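Local coordinates for protein negative regulator of ofd1 (Schizosaccharomyces pombe, PDB 3QTM) that is required for correct translation termination and directly inhibits Ofd1, probably thereby stabilising the transcription factor Sre1N for hypoxic gene expression, at residues D141-E144 and S145-N148. Numbering follows the deposited sequence.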
# COMPACT_ATOMS: atom_id res chain seq x y z
N ASP A 141 0.97 -19.52 -10.53
CA ASP A 141 1.46 -19.37 -11.89
C ASP A 141 2.70 -20.20 -12.20
O ASP A 141 3.00 -20.41 -13.36
CB ASP A 141 1.75 -17.89 -12.19
CG ASP A 141 0.52 -17.01 -12.04
OD1 ASP A 141 -0.60 -17.55 -12.18
OD2 ASP A 141 0.66 -15.79 -11.79
N ASN A 142 3.39 -20.70 -11.18
CA ASN A 142 4.66 -21.39 -11.42
C ASN A 142 4.79 -22.82 -10.94
O ASN A 142 5.63 -23.57 -11.46
CB ASN A 142 5.84 -20.57 -10.87
CG ASN A 142 6.06 -19.29 -11.66
OD1 ASN A 142 6.80 -19.29 -12.64
ND2 ASN A 142 5.39 -18.22 -11.26
N GLU A 143 4.00 -23.21 -9.95
CA GLU A 143 4.10 -24.57 -9.42
C GLU A 143 3.01 -25.45 -10.05
O GLU A 143 1.82 -25.08 -10.05
CB GLU A 143 4.01 -24.57 -7.89
CG GLU A 143 5.16 -23.84 -7.19
CD GLU A 143 5.01 -23.80 -5.66
OE1 GLU A 143 6.02 -23.55 -4.97
OE2 GLU A 143 3.89 -24.01 -5.13
N GLU A 144 3.40 -26.60 -10.60
CA GLU A 144 2.44 -27.44 -11.30
C GLU A 144 1.35 -27.94 -10.36
O GLU A 144 0.25 -28.25 -10.78
CB GLU A 144 3.11 -28.63 -11.98
CG GLU A 144 2.33 -29.09 -13.22
CD GLU A 144 2.33 -30.61 -13.44
OE1 GLU A 144 2.89 -31.33 -12.59
OE2 GLU A 144 1.77 -31.08 -14.46
N SER A 145 1.68 -28.02 -9.08
CA SER A 145 0.75 -28.56 -8.10
C SER A 145 -0.48 -27.67 -7.96
O SER A 145 -1.57 -28.17 -7.70
CB SER A 145 1.44 -28.74 -6.75
OG SER A 145 2.17 -27.58 -6.36
N LEU A 146 -0.30 -26.37 -8.16
CA LEU A 146 -1.34 -25.38 -7.85
C LEU A 146 -2.04 -24.84 -9.08
O LEU A 146 -2.98 -24.05 -8.98
CB LEU A 146 -0.77 -24.22 -7.02
CG LEU A 146 -0.39 -24.57 -5.58
CD1 LEU A 146 0.24 -23.39 -4.87
CD2 LEU A 146 -1.59 -25.07 -4.79
N ALA A 147 -1.58 -25.27 -10.25
CA ALA A 147 -2.12 -24.78 -11.51
C ALA A 147 -3.66 -24.82 -11.58
O ALA A 147 -4.29 -23.83 -11.94
CB ALA A 147 -1.51 -25.54 -12.70
N ASN A 148 -4.26 -25.95 -11.21
CA ASN A 148 -5.72 -26.06 -11.35
C ASN A 148 -6.54 -25.69 -10.10
O ASN A 148 -7.73 -25.96 -10.03
CB ASN A 148 -6.15 -27.41 -11.94
CG ASN A 148 -7.48 -27.33 -12.69
OD1 ASN A 148 -8.30 -26.44 -12.44
ND2 ASN A 148 -7.71 -28.28 -13.61
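E143 meets both S145 and L146 where the chain turns away from helix 119-142, and its side chain offers a worked example of how one long residue can line the flank of a turn. At the base, E143 CB lies 3.8 Å from S145 OG, a van der Waals approach. CG stands beside the backbone N, anti to the carbonyl carbon (chi1 -64°), and with the chain extended beyond it, CG sets the carboxylate alongside L146, the two side chains pointing the same way. At the tip, OE2 rests 3.7 Å from the methyl L146 CD1, while its polar partner is R139: a salt bridge reaches back to R139 NE in the last turn of the helix. That pairing probably steadies the carboxylate, leaving the leucine as a nonpolar neighbour on this surface.

The backbone supplies the closure. L146 N donates to E143 O at 3.1 Å with a fairly straight N-H...O angle of 153°, yet the donor sits well above the carbonyl plane, 55° out of it. E144 and S145, the two residues between, both keep helix-like backbone angles. Further on, A147 CB packs 3.8 Å from E144 O. The contact remains at the surface.

E143 is the first residue to leave helical geometry, and the bond from L146 back to it closes a beta turn of the type I/III class. Here that turn begins the loop linking helix 119-142 to helix 151-170, within a helical-repeat fold of the tetratricopeptide repeat clan.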